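Local coordinates for protein HAT1-interacting factor 1 (Saccharomyces cerevisiae, PDB 4NQ0) that acts as a nuclear histone chaperone for H3 and H4 within the HAT-B acetyltransferase complex and takes part in chromatin assembly and telomere silencing, at residues P59-F64 with R232-D237; K306-L311 with A331-D336; Q69-M74 with I196-D201; G264-L269 with I280-L285. All coordinates share one frame; numbering follows the deposited sequence.

Interaction 1 (P59-F64 with R232-D237); sequences PDPELF and RLRIGD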
loop_
_atom_site.group_PDB
_atom_site.type_symbol
_atom_site.label_atom_id
_atom_site.label_comp_id
_atom_site.label_asym_id
_atom_site.label_seq_id
_atom_site.Cartn_x
_atom_site.Cartn_y
_atom_site.Cartn_z
ATOM N N PRO A 59 0.499 13.413 14.546
ATOM C CA PRO A 59 1.578 12.455 14.684
ATOM C C PRO A 59 2.201 12.099 13.343
ATOM O O PRO A 59 1.590 12.311 12.291
ATOM C CB PRO A 59 0.892 11.241 15.296
ATOM C CG PRO A 59 -0.461 11.323 14.851
ATOM C CD PRO A 59 -0.810 12.776 14.742
ATOM N N ASP A 60 3.420 11.581 13.400
ATOM C CA ASP A 60 4.164 11.187 12.215
ATOM C C ASP A 60 3.449 9.991 11.588
ATOM O O ASP A 60 3.187 9.016 12.274
ATOM C CB ASP A 60 5.592 10.821 12.628
ATOM C CG ASP A 60 6.527 10.609 11.442
ATOM O OD1 ASP A 60 6.097 10.036 10.422
ATOM O OD2 ASP A 60 7.711 11.023 11.543
ATOM N N PRO A 61 3.110 10.071 10.287
ATOM C CA PRO A 61 2.460 8.922 9.633
ATOM C C PRO A 61 3.277 7.625 9.705
ATOM O O PRO A 61 2.702 6.536 9.659
ATOM C CB PRO A 61 2.288 9.373 8.179
ATOM C CG PRO A 61 3.015 10.685 8.055
ATOM C CD PRO A 61 3.256 11.233 9.393
ATOM N N GLU A 62 4.602 7.734 9.808
ATOM C CA GLU A 62 5.446 6.548 9.993
ATOM C C GLU A 62 5.115 5.733 11.239
ATOM O O GLU A 62 5.329 4.529 11.247
ATOM C CB GLU A 62 6.915 6.936 10.057
ATOM C CG GLU A 62 7.458 7.544 8.804
ATOM C CD GLU A 62 8.279 6.559 8.030
ATOM O OE1 GLU A 62 9.525 6.622 8.154
ATOM O OE2 GLU A 62 7.679 5.701 7.330
ATOM N N LEU A 63 4.609 6.375 12.295
ATOM C CA LEU A 63 4.167 5.640 13.476
ATOM C C LEU A 63 3.059 4.658 13.111
ATOM O O LEU A 63 3.025 3.539 13.613
ATOM C CB LEU A 63 3.686 6.581 14.583
ATOM C CG LEU A 63 4.789 7.396 15.277
ATOM C CD1 LEU A 63 4.191 8.534 16.059
ATOM C CD2 LEU A 63 5.647 6.522 16.178
ATOM N N PHE A 64 2.168 5.080 12.222
ATOM C CA PHE A 64 1.071 4.230 11.773
ATOM C C PHE A 64 1.545 3.163 10.795
ATOM O O PHE A 64 1.174 1.987 10.911
ATOM C CB PHE A 64 -0.041 5.106 11.177
ATOM C CG PHE A 64 -0.781 5.918 12.207
ATOM C CD1 PHE A 64 -1.945 5.428 12.785
ATOM C CD2 PHE A 64 -0.305 7.160 12.616
ATOM C CE1 PHE A 64 -2.635 6.168 13.746
ATOM C CE2 PHE A 64 -0.984 7.896 13.578
ATOM C CZ PHE A 64 -2.146 7.407 14.138
ATOM N N ARG A 232 2.438 11.922 -2.410
ATOM C CA ARG A 232 1.860 11.028 -3.419
ATOM C C ARG A 232 2.635 9.720 -3.591
ATOM O O ARG A 232 2.034 8.659 -3.772
ATOM C CB ARG A 232 1.723 11.772 -4.742
ATOM C CG ARG A 232 0.480 12.662 -4.772
ATOM C CD ARG A 232 0.737 13.976 -5.481
ATOM N NE ARG A 232 1.424 13.754 -6.742
ATOM C CZ ARG A 232 2.342 14.555 -7.273
ATOM N NH1 ARG A 232 2.727 15.673 -6.672
ATOM N NH2 ARG A 232 2.889 14.217 -8.428
ATOM N N LEU A 233 3.960 9.790 -3.514
ATOM C CA LEU A 233 4.810 8.593 -3.527
ATOM C C LEU A 233 4.481 7.702 -2.335
ATOM O O LEU A 233 4.256 6.508 -2.490
ATOM C CB LEU A 233 6.298 8.974 -3.478
ATOM C CG LEU A 233 7.305 7.835 -3.241
ATOM C CD1 LEU A 233 7.278 6.835 -4.380
ATOM C CD2 LEU A 233 8.732 8.370 -3.036
ATOM N N ARG A 234 4.458 8.303 -1.150
ATOM C CA ARG A 234 4.226 7.573 0.086
ATOM C C ARG A 234 2.822 7.008 0.165
ATOM O O ARG A 234 2.613 5.923 0.706
ATOM C CB ARG A 234 4.517 8.467 1.298
ATOM C CG ARG A 234 6.004 8.780 1.455
ATOM C CD ARG A 234 6.422 8.832 2.911
ATOM N NE ARG A 234 6.314 10.174 3.456
ATOM C CZ ARG A 234 6.329 10.478 4.752
ATOM N NH1 ARG A 234 6.431 9.536 5.686
ATOM N NH2 ARG A 234 6.226 11.750 5.114
ATOM N N ILE A 235 1.865 7.744 -0.376
ATOM C CA ILE A 235 0.494 7.255 -0.468
ATOM C C ILE A 235 0.439 6.002 -1.337
ATOM O O ILE A 235 -0.187 5.014 -0.959
ATOM C CB ILE A 235 -0.480 8.352 -0.975
ATOM C CG1 ILE A 235 -0.715 9.384 0.131
ATOM C CG2 ILE A 235 -1.823 7.747 -1.388
ATOM C CD1 ILE A 235 -1.397 10.649 -0.329
ATOM N N GLY A 236 1.122 6.031 -2.483
ATOM C CA GLY A 236 1.227 4.852 -3.343
ATOM C C GLY A 236 1.778 3.659 -2.590
ATOM O O GLY A 236 1.214 2.559 -2.660
ATOM N N ASP A 237 2.869 3.890 -1.854
ATOM C CA ASP A 237 3.503 2.866 -1.009
ATOM C C ASP A 237 2.521 2.302 0.010
ATOM O O ASP A 237 2.502 1.094 0.266
ATOM C CB ASP A 237 4.730 3.435 -0.264
ATOM C CG ASP A 237 5.945 3.620 -1.160
ATOM O OD1 ASP A 237 5.986 3.064 -2.280
ATOM O OD2 ASP A 237 6.873 4.330 -0.729
HETATM O O HOH W 1 7.018 11.371 8.055
HETATM O O HOH W 2 5.601 6.884 5.830
#
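Arg234 reaches from helix 229-248 to the first turn of helix 61-77, where its NH1 lies 3.8 Å from Glu62 CG. That methylene sits at the edge of the guanidinium, near its plane, while the ring of Pro61 approaches the same nitrogen obliquely through CG. The backbones stay well apart, Pro61 CA and Arg234 CA being 9.8 Å from each other, so the long side chain, bent at chi2 and chi3, makes all the direct contact from its segment. The carboxylate of Glu62 does not meet the arginine directly: OE2 stops 4.4 Å from NH1, beyond a salt bridge, and the two flat groups stand 84° apart. One water bonds at 2.8 Å both to Glu62 OE2 and to Arg234 NH1; a second links NH1 to Asp60 OD1. NH1 therefore donates to two waters, its charge probably balanced in part by two acidic residues reached through them. Asp60 OD1 also caps helix 61-77, accepting from Glu62 N at 2.8 Å within the same polar network. Beyond the contact, Glu62 OE1 forms a salt bridge with Lys30, and Arg234 NE bonds to Asn230 one turn back on its own helix. The bridge thus ties the start of helix 61-77, which packs on helix 14-34 through Leu63, to helix 229-248 of the predicted TPR 2, while Phe64 and Ile235 both lean on helix 202-218.

Interaction 2 (K306-L311 with A331-D336); sequences KHAKAL and AQIQDD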
loop_
_atom_site.group_PDB
_atom_site.type_symbol
_atom_site.label_atom_id
_atom_site.label_comp_id
_atom_site.label_asym_id
_atom_site.label_seq_id
_atom_site.Cartn_x
_atom_site.Cartn_y
_atom_site.Cartn_z
ATOM N N LYS A 306 -2.098 -9.317 -20.624
ATOM C CA LYS A 306 -1.365 -8.993 -21.844
ATOM C C LYS A 306 -0.814 -7.576 -21.806
ATOM O O LYS A 306 0.260 -7.304 -22.334
ATOM C CB LYS A 306 -2.257 -9.175 -23.069
ATOM C CG LYS A 306 -2.477 -10.636 -23.417
ATOM C CD LYS A 306 -3.606 -10.796 -24.422
ATOM C CE LYS A 306 -3.794 -12.252 -24.813
ATOM N NZ LYS A 306 -5.068 -12.452 -25.560
ATOM N N HIS A 307 -1.567 -6.675 -21.196
ATOM C CA HIS A 307 -1.090 -5.324 -20.973
ATOM C C HIS A 307 0.193 -5.331 -20.127
ATOM O O HIS A 307 1.155 -4.642 -20.436
ATOM C CB HIS A 307 -2.184 -4.504 -20.290
ATOM C CG HIS A 307 -1.689 -3.245 -19.656
ATOM N ND1 HIS A 307 -1.485 -2.083 -20.369
ATOM C CD2 HIS A 307 -1.340 -2.973 -18.377
ATOM C CE1 HIS A 307 -1.037 -1.145 -19.551
ATOM N NE2 HIS A 307 -0.945 -1.659 -18.337
ATOM N N ALA A 308 0.193 -6.115 -19.053
ATOM C CA ALA A 308 1.312 -6.154 -18.132
ATOM C C ALA A 308 2.516 -6.839 -18.789
ATOM O O ALA A 308 3.644 -6.380 -18.639
ATOM C CB ALA A 308 0.908 -6.866 -16.825
ATOM N N LYS A 309 2.260 -7.924 -19.520
ATOM C CA LYS A 309 3.297 -8.606 -20.306
ATOM C C LYS A 309 4.014 -7.653 -21.275
ATOM O O LYS A 309 5.231 -7.616 -21.310
ATOM C CB LYS A 309 2.691 -9.775 -21.069
ATOM C CG LYS A 309 3.635 -10.491 -22.025
ATOM C CD LYS A 309 2.935 -11.674 -22.677
ATOM C CE LYS A 309 3.816 -12.315 -23.749
ATOM N NZ LYS A 309 3.161 -13.481 -24.369
ATOM N N ALA A 310 3.250 -6.866 -22.023
ATOM C CA ALA A 310 3.819 -5.912 -22.972
ATOM C C ALA A 310 4.682 -4.894 -22.264
ATOM O O ALA A 310 5.770 -4.567 -22.726
ATOM C CB ALA A 310 2.714 -5.202 -23.754
ATOM N N LEU A 311 4.185 -4.393 -21.140
ATOM C CA LEU A 311 4.909 -3.413 -20.360
ATOM C C LEU A 311 6.250 -3.951 -19.852
ATOM O O LEU A 311 7.266 -3.268 -19.955
ATOM C CB LEU A 311 4.060 -2.960 -19.185
ATOM C CG LEU A 311 4.697 -1.840 -18.371
ATOM C CD1 LEU A 311 4.933 -0.608 -19.255
ATOM C CD2 LEU A 311 3.823 -1.508 -17.174
ATOM N N ALA A 331 7.663 -14.384 -16.628
ATOM C CA ALA A 331 7.347 -15.812 -16.664
ATOM C C ALA A 331 6.040 -16.136 -15.932
ATOM O O ALA A 331 5.230 -16.921 -16.420
ATOM C CB ALA A 331 8.490 -16.621 -16.060
ATOM N N GLN A 332 5.844 -15.529 -14.765
ATOM C CA GLN A 332 4.614 -15.726 -14.000
ATOM C C GLN A 332 3.389 -15.189 -14.741
ATOM O O GLN A 332 2.329 -15.812 -14.741
ATOM C CB GLN A 332 4.711 -15.040 -12.636
ATOM C CG GLN A 332 3.473 -15.221 -11.774
ATOM C CD GLN A 332 3.264 -16.673 -11.369
ATOM O OE1 GLN A 332 2.316 -17.333 -11.813
ATOM N NE2 GLN A 332 4.159 -17.179 -10.532
ATOM N N ILE A 333 3.534 -14.028 -15.361
ATOM C CA ILE A 333 2.433 -13.442 -16.131
ATOM C C ILE A 333 2.041 -14.367 -17.272
ATOM O O ILE A 333 0.863 -14.522 -17.556
ATOM C CB ILE A 333 2.778 -12.034 -16.638
ATOM C CG1 ILE A 333 2.869 -11.064 -15.457
ATOM C CG2 ILE A 333 1.720 -11.501 -17.584
ATOM C CD1 ILE A 333 3.731 -9.852 -15.741
ATOM N N GLN A 334 3.021 -15.021 -17.891
ATOM C CA GLN A 334 2.728 -15.977 -18.942
ATOM C C GLN A 334 1.978 -17.191 -18.371
ATOM O O GLN A 334 1.060 -17.713 -19.007
ATOM C CB GLN A 334 4.007 -16.427 -19.656
ATOM C CG GLN A 334 3.743 -17.265 -20.910
ATOM C CD GLN A 334 2.977 -16.504 -21.978
ATOM O OE1 GLN A 334 3.351 -15.389 -22.346
ATOM N NE2 GLN A 334 1.897 -17.107 -22.488
ATOM N N ASP A 335 2.366 -17.640 -17.178
ATOM C CA ASP A 335 1.618 -18.710 -16.504
ATOM C C ASP A 335 0.171 -18.267 -16.270
ATOM O O ASP A 335 -0.759 -19.035 -16.498
ATOM C CB ASP A 335 2.239 -19.084 -15.161
ATOM C CG ASP A 335 3.677 -19.531 -15.283
ATOM O OD1 ASP A 335 4.112 -19.904 -16.396
ATOM O OD2 ASP A 335 4.378 -19.496 -14.250
ATOM N N ASP A 336 -0.009 -17.018 -15.846
ATOM C CA ASP A 336 -1.355 -16.491 -15.603
ATOM C C ASP A 336 -2.213 -16.546 -16.872
ATOM O O ASP A 336 -3.382 -16.961 -16.827
ATOM C CB ASP A 336 -1.296 -15.062 -15.055
ATOM C CG ASP A 336 -0.517 -14.960 -13.755
ATOM O OD1 ASP A 336 -0.406 -15.965 -13.035
ATOM O OD2 ASP A 336 -0.016 -13.864 -13.446
#
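Lys309 NZ donates a 2.8 Å hydrogen bond to Gln334 OE1, arriving in the carbonyl plane on a lone pair with a C=O...N angle of 145°. The lysine chain is fully extended, its CG anti to the backbone N (chi1 175°), which carries the ammonium along the flank of the neighbouring helix. Nearer its root, Lys309 CB rests 4.0 Å from Ile333 CG2, so one residue gives both apolar packing and a polar link. The other branch of Ile333 extends to Ala308, CD1 lying 4.2 Å from Ala308 CB. These contacts join two neighbouring antiparallel helices: the short segments run at 157° with axes 9.7 Å apart at closest, and Lys309 CA comes within 6.4 Å of Ile333 CA. Such helical hairpins are the building unit of TPR-type folds; segment 306-311 lies in the predicted TPR 3, while helix 323-344 lies past that repeat and extends the TPR-like stack. An alanine in place of Lys309 would retain the CB contact, but Gln334 OE1 would probably lose this charged donor and its amide be left freer to turn. Gln334 NE2 makes a weak hydrogen bond to Asp338, which may help to orient the amide. Ile333 also touches Leu312, and the lysine chain packs on Leu330 and Ile337 of helix 323-344. Ala308 also touches Cys287 of helix 273-290.

Interaction 3 (Q69-M74 with I196-D201); sequences QAVYNM and IYFEND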
loop_
_atom_site.group_PDB
_atom_site.type_symbol
_atom_site.label_atom_id
_atom_site.label_comp_id
_atom_site.label_asym_id
_atom_site.label_seq_id
_atom_site.Cartn_x
_atom_site.Cartn_y
_atom_site.Cartn_z
ATOM N N GLN A 69 2.865 -2.482 9.575
ATOM C CA GLN A 69 3.790 -3.525 9.134
ATOM C C GLN A 69 4.084 -4.499 10.260
ATOM O O GLN A 69 4.011 -5.708 10.065
ATOM C CB GLN A 69 5.103 -2.930 8.655
ATOM C CG GLN A 69 4.996 -2.109 7.388
ATOM C CD GLN A 69 6.079 -2.454 6.384
ATOM O OE1 GLN A 69 6.833 -1.587 5.948
ATOM N NE2 GLN A 69 6.162 -3.731 6.015
ATOM N N ALA A 70 4.391 -3.963 11.444
ATOM C CA ALA A 70 4.765 -4.792 12.585
ATOM C C ALA A 70 3.681 -5.808 12.887
ATOM O O ALA A 70 3.955 -7.006 13.006
ATOM C CB ALA A 70 5.037 -3.932 13.811
ATOM N N VAL A 71 2.445 -5.325 12.985
ATOM C CA VAL A 71 1.324 -6.164 13.370
ATOM C C VAL A 71 0.953 -7.146 12.253
ATOM O O VAL A 71 0.604 -8.291 12.521
ATOM C CB VAL A 71 0.113 -5.303 13.788
ATOM C CG1 VAL A 71 -1.085 -6.166 14.064
ATOM C CG2 VAL A 71 0.464 -4.474 15.024
ATOM N N TYR A 72 1.046 -6.707 11.005
ATOM C CA TYR A 72 0.841 -7.608 9.872
ATOM C C TYR A 72 1.801 -8.797 9.958
ATOM O O TYR A 72 1.382 -9.952 9.890
ATOM C CB TYR A 72 1.033 -6.860 8.544
ATOM C CG TYR A 72 1.159 -7.755 7.327
ATOM C CD1 TYR A 72 0.177 -8.691 7.025
ATOM C CD2 TYR A 72 2.251 -7.653 6.470
ATOM C CE1 TYR A 72 0.284 -9.506 5.905
ATOM C CE2 TYR A 72 2.366 -8.461 5.351
ATOM C CZ TYR A 72 1.377 -9.386 5.072
ATOM O OH TYR A 72 1.486 -10.198 3.964
ATOM N N ASN A 73 3.084 -8.502 10.125
ATOM C CA ASN A 73 4.109 -9.546 10.196
ATOM C C ASN A 73 3.993 -10.472 11.406
ATOM O O ASN A 73 4.448 -11.618 11.353
ATOM C CB ASN A 73 5.501 -8.927 10.123
ATOM C CG ASN A 73 5.991 -8.795 8.703
ATOM O OD1 ASN A 73 6.237 -9.801 8.038
ATOM N ND2 ASN A 73 6.130 -7.559 8.222
ATOM N N MET A 74 3.392 -9.971 12.484
ATOM C CA MET A 74 3.080 -10.786 13.654
ATOM C C MET A 74 2.057 -11.851 13.286
ATOM O O MET A 74 2.154 -12.996 13.736
ATOM C CB MET A 74 2.526 -9.927 14.805
ATOM C CG MET A 74 3.575 -9.177 15.625
ATOM S SD MET A 74 2.852 -7.918 16.719
ATOM C CE MET A 74 1.792 -8.924 17.763
ATOM N N ILE A 196 -5.615 -1.460 21.282
ATOM C CA ILE A 196 -6.673 -2.184 20.561
ATOM C C ILE A 196 -6.142 -2.935 19.334
ATOM O O ILE A 196 -6.699 -3.964 18.953
ATOM C CB ILE A 196 -7.823 -1.218 20.125
ATOM C CG1 ILE A 196 -9.064 -2.005 19.684
ATOM C CG2 ILE A 196 -7.366 -0.289 19.008
ATOM N N TYR A 197 -5.052 -2.441 18.746
ATOM C CA TYR A 197 -4.492 -3.033 17.522
ATOM C C TYR A 197 -3.653 -4.295 17.755
ATOM O O TYR A 197 -3.178 -4.913 16.797
ATOM C CB TYR A 197 -3.702 -1.979 16.739
ATOM C CG TYR A 197 -4.564 -0.807 16.298
ATOM C CD1 TYR A 197 -5.637 -1.000 15.440
ATOM C CD2 TYR A 197 -4.309 0.480 16.737
ATOM C CE1 TYR A 197 -6.447 0.051 15.046
ATOM C CE2 TYR A 197 -5.105 1.545 16.341
ATOM C CZ TYR A 197 -6.165 1.328 15.490
ATOM O OH TYR A 197 -6.966 2.363 15.086
ATOM N N PHE A 198 -3.490 -4.691 19.016
ATOM C CA PHE A 198 -2.935 -6.012 19.337
ATOM C C PHE A 198 -4.040 -7.057 19.539
ATOM O O PHE A 198 -3.753 -8.242 19.689
ATOM C CB PHE A 198 -2.044 -5.933 20.580
ATOM C CG PHE A 198 -0.792 -5.124 20.373
ATOM C CD1 PHE A 198 0.246 -5.615 19.597
ATOM C CD2 PHE A 198 -0.650 -3.871 20.944
ATOM C CE1 PHE A 198 1.406 -4.868 19.406
ATOM C CE2 PHE A 198 0.505 -3.122 20.747
ATOM C CZ PHE A 198 1.528 -3.617 19.988
ATOM N N GLU A 199 -5.296 -6.616 19.510
ATOM C CA GLU A 199 -6.437 -7.474 19.841
ATOM C C GLU A 199 -7.162 -7.915 18.579
ATOM O O GLU A 199 -7.095 -7.244 17.547
ATOM C CB GLU A 199 -7.455 -6.734 20.722
ATOM C CG GLU A 199 -6.895 -5.682 21.683
ATOM C CD GLU A 199 -6.586 -6.216 23.062
ATOM O OE1 GLU A 199 -6.779 -5.447 24.025
ATOM O OE2 GLU A 199 -6.155 -7.386 23.185
ATOM N N ASN A 200 -7.882 -9.030 18.685
ATOM C CA ASN A 200 -8.765 -9.507 17.621
ATOM C C ASN A 200 -8.034 -9.707 16.288
ATOM O O ASN A 200 -6.994 -10.372 16.242
ATOM C CB ASN A 200 -9.957 -8.556 17.471
ATOM C CG ASN A 200 -10.581 -8.199 18.793
ATOM O OD1 ASN A 200 -11.109 -9.059 19.504
ATOM N ND2 ASN A 200 -10.521 -6.919 19.143
ATOM N N ASP A 201 -8.558 -9.129 15.210
ATOM C CA ASP A 201 -8.066 -9.412 13.869
ATOM C C ASP A 201 -6.936 -8.450 13.519
ATOM O O ASP A 201 -7.171 -7.271 13.278
ATOM C CB ASP A 201 -9.223 -9.295 12.871
ATOM C CG ASP A 201 -8.830 -9.693 11.472
ATOM O OD1 ASP A 201 -7.796 -9.208 10.973
ATOM O OD2 ASP A 201 -9.569 -10.489 10.857
#
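Met74 brings its terminal methyl to the rim of the Phe198 ring, CE lying 4.1 Å from Phe198 CD1 and near the ring plane. The methionine chain runs extended through chi2 and then turns at chi3 (60°), a bend that lays CE at the ring edge. One turn earlier on helix 61-77, Val71 sets both its methyls against the backbone oxygen of Tyr197, CG1 at 3.7 Å and CG2 at 4.1 Å from Tyr197 O, a van der Waals contact with a carbonyl. Val71 CG2 in addition comes obliquely to the Phe198 ring, 4.5 Å from CE1. Val71 and Phe198 also have the closest backbones, their CA atoms 7.3 Å apart. The contact is therefore apolar on the helix side and combines an aromatic edge with main chain on the other. Tyr197 takes part mainly through that carbonyl; its ring leads away, and its hydroxyl is bonded to Asp208, Gln212 and Arg190. Farther out, Phe198 touches Ala42 and Gln46 of helix 38-51, while Val71 meets Leu202. Residues 196-198 close a 3-10 stretch that begins earlier, followed by a loop in which Asp201 caps helix 202-218 by accepting from Glu204 N. This turn, in the predicted TPR 1, thus packs on helix 61-77 from before the long insertion, consistent with the interrupted TPR (SHNi-TPR) architecture.

Interaction 4 (G264-L269 with I280-L285); sequences GYYKTL and IQAEFL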
loop_
_atom_site.group_PDB
_atom_site.type_symbol
_atom_site.label_atom_id
_atom_site.label_comp_id
_atom_site.label_asym_id
_atom_site.label_seq_id
_atom_site.Cartn_x
_atom_site.Cartn_y
_atom_site.Cartn_z
ATOM N N GLY A 264 -2.000 4.286 -9.909
ATOM C CA GLY A 264 -2.429 5.646 -10.248
ATOM C C GLY A 264 -1.601 6.742 -9.583
ATOM O O GLY A 264 -1.314 7.769 -10.196
ATOM N N TYR A 265 -1.217 6.536 -8.325
ATOM C CA TYR A 265 -0.420 7.528 -7.607
ATOM C C TYR A 265 0.999 7.614 -8.159
ATOM O O TYR A 265 1.531 8.703 -8.340
ATOM C CB TYR A 265 -0.406 7.249 -6.095
ATOM C CG TYR A 265 -1.564 7.910 -5.380
ATOM C CD1 TYR A 265 -1.467 9.224 -4.927
ATOM C CD2 TYR A 265 -2.761 7.239 -5.181
ATOM C CE1 TYR A 265 -2.518 9.838 -4.289
ATOM C CE2 TYR A 265 -3.823 7.853 -4.543
ATOM C CZ TYR A 265 -3.691 9.159 -4.106
ATOM O OH TYR A 265 -4.724 9.770 -3.461
ATOM N N TYR A 266 1.603 6.469 -8.446
ATOM C CA TYR A 266 2.954 6.461 -9.005
ATOM C C TYR A 266 2.985 7.154 -10.365
ATOM O O TYR A 266 3.980 7.761 -10.736
ATOM C CB TYR A 266 3.468 5.030 -9.138
ATOM C CG TYR A 266 3.667 4.286 -7.830
ATOM C CD1 TYR A 266 4.187 4.917 -6.711
ATOM C CD2 TYR A 266 3.386 2.929 -7.737
ATOM C CE1 TYR A 266 4.381 4.226 -5.510
ATOM C CE2 TYR A 266 3.586 2.237 -6.553
ATOM C CZ TYR A 266 4.089 2.900 -5.440
ATOM O OH TYR A 266 4.316 2.221 -4.266
ATOM N N LYS A 267 1.884 7.076 -11.103
ATOM C CA LYS A 267 1.791 7.721 -12.417
ATOM C C LYS A 267 1.647 9.243 -12.389
ATOM O O LYS A 267 1.766 9.886 -13.428
ATOM C CB LYS A 267 0.657 7.100 -13.220
ATOM C CG LYS A 267 1.047 5.765 -13.836
ATOM C CD LYS A 267 -0.176 5.078 -14.417
ATOM C CE LYS A 267 0.181 4.127 -15.548
ATOM N NZ LYS A 267 -1.018 3.305 -15.948
ATOM N N THR A 268 1.409 9.826 -11.220
ATOM C CA THR A 268 1.440 11.287 -11.082
ATOM C C THR A 268 2.861 11.784 -10.826
ATOM O O THR A 268 3.105 12.990 -10.773
ATOM C CB THR A 268 0.568 11.772 -9.915
ATOM O OG1 THR A 268 1.167 11.371 -8.676
ATOM C CG2 THR A 268 -0.867 11.215 -10.026
ATOM N N LEU A 269 3.785 10.849 -10.620
ATOM C CA LEU A 269 5.147 11.182 -10.216
ATOM C C LEU A 269 5.983 11.548 -11.428
ATOM O O LEU A 269 5.826 10.957 -12.501
ATOM C CB LEU A 269 5.801 9.998 -9.490
ATOM C CG LEU A 269 5.809 9.913 -7.960
ATOM C CD1 LEU A 269 4.776 10.809 -7.276
ATOM C CD2 LEU A 269 5.624 8.457 -7.545
ATOM N N ILE A 280 6.075 -0.769 -12.443
ATOM C CA ILE A 280 6.184 -2.152 -12.910
ATOM C C ILE A 280 5.785 -3.122 -11.810
ATOM O O ILE A 280 5.049 -4.076 -12.047
ATOM C CB ILE A 280 7.628 -2.501 -13.372
ATOM C CG1 ILE A 280 8.045 -1.671 -14.599
ATOM C CG2 ILE A 280 7.748 -3.987 -13.689
ATOM C CD1 ILE A 280 7.199 -1.897 -15.803
ATOM N N GLN A 281 6.280 -2.881 -10.604
ATOM C CA GLN A 281 5.912 -3.702 -9.452
ATOM C C GLN A 281 4.390 -3.743 -9.215
ATOM O O GLN A 281 3.821 -4.808 -9.000
ATOM C CB GLN A 281 6.622 -3.190 -8.198
ATOM C CG GLN A 281 6.180 -3.901 -6.929
ATOM C CD GLN A 281 6.895 -3.415 -5.694
ATOM O OE1 GLN A 281 7.097 -2.214 -5.500
ATOM N NE2 GLN A 281 7.254 -4.352 -4.831
ATOM N N ALA A 282 3.747 -2.579 -9.255
ATOM C CA ALA A 282 2.297 -2.470 -9.049
ATOM C C ALA A 282 1.487 -3.188 -10.150
ATOM O O ALA A 282 0.494 -3.871 -9.865
ATOM C CB ALA A 282 1.892 -1.009 -8.965
ATOM N N GLU A 283 1.922 -3.042 -11.402
ATOM C CA GLU A 283 1.303 -3.775 -12.510
ATOM C C GLU A 283 1.370 -5.270 -12.286
ATOM O O GLU A 283 0.388 -5.967 -12.513
ATOM C CB GLU A 283 1.964 -3.455 -13.844
ATOM C CG GLU A 283 1.813 -2.012 -14.300
ATOM C CD GLU A 283 0.511 -1.725 -15.031
ATOM O OE1 GLU A 283 -0.421 -2.567 -14.972
ATOM O OE2 GLU A 283 0.437 -0.634 -15.662
ATOM N N PHE A 284 2.514 -5.774 -11.829
ATOM C CA PHE A 284 2.643 -7.221 -11.597
ATOM C C PHE A 284 1.774 -7.685 -10.432
ATOM O O PHE A 284 1.148 -8.761 -10.497
ATOM C CB PHE A 284 4.101 -7.623 -11.356
ATOM C CG PHE A 284 4.262 -9.044 -10.882
ATOM C CD1 PHE A 284 4.119 -10.102 -11.763
ATOM C CD2 PHE A 284 4.529 -9.316 -9.552
ATOM C CE1 PHE A 284 4.235 -11.417 -11.326
ATOM C CE2 PHE A 284 4.661 -10.625 -9.102
ATOM C CZ PHE A 284 4.511 -11.678 -9.994
ATOM N N LEU A 285 1.743 -6.899 -9.357
ATOM C CA LEU A 285 0.948 -7.281 -8.180
ATOM C C LEU A 285 -0.543 -7.354 -8.509
ATOM O O LEU A 285 -1.241 -8.238 -8.025
ATOM C CB LEU A 285 1.216 -6.329 -7.006
ATOM C CG LEU A 285 2.610 -6.409 -6.375
ATOM C CD1 LEU A 285 2.852 -5.216 -5.434
ATOM C CD2 LEU A 285 2.830 -7.728 -5.631
HETATM O O HOH W 3 6.269 0.083 -3.810
#
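A type I beta turn from Tyr266 to Leu269 follows on helix 252-266, and this region faces helix 273-290, with Tyr266 CA and Ala282 CA 9.0 Å apart. At the turn, Tyr265 O accepts from both Thr268 N and Thr268 OG1, the hydroxyl at 2.7 Å and in the carbonyl plane. Across the contact, Ala282 CB approaches the Tyr266 ring at its edge, 4.4 Å from CE2. The phenol end continues the link through water: one molecule donates to Tyr266 OH at 2.9 Å and to Gln281 OE1 at 3.0 Å. Lys267 NZ comes only to 4.2 Å from Glu283 OE2, beyond a salt bridge. Each has a firmer partner, Phe173 O for the lysine, and Arg304 and His307 for the glutamate. The pairing thus lies between helix 229-248, where Asp237 bonds Tyr266 OH, and helix 298-316, whose Leu311 packs on Glu283.

Along the chain, interaction 1 spans the widest loop and interaction 3 falls within it; interaction 4 and then interaction 2 follow. Interactions 1 and 3 share helix 61-77, with centres 18 Å apart and no touch, and tie it to parts beyond the long insertion. Interaction 4 is the bridge. Its centre is 16 Å from that of interaction 1, met through Arg232 with Thr268, and 15 Å from that of interaction 2, met where Leu311 packs on Ile280. Interactions 2 and 3 lie farthest apart, their centres about 34 Å from each other. Interactions 4 and 2 join consecutive helices of the all-helical stack; interaction 4 lies within residues 248-332, which interact with dimeric H2A and H2B, and interaction 2 straddles their C-terminal boundary.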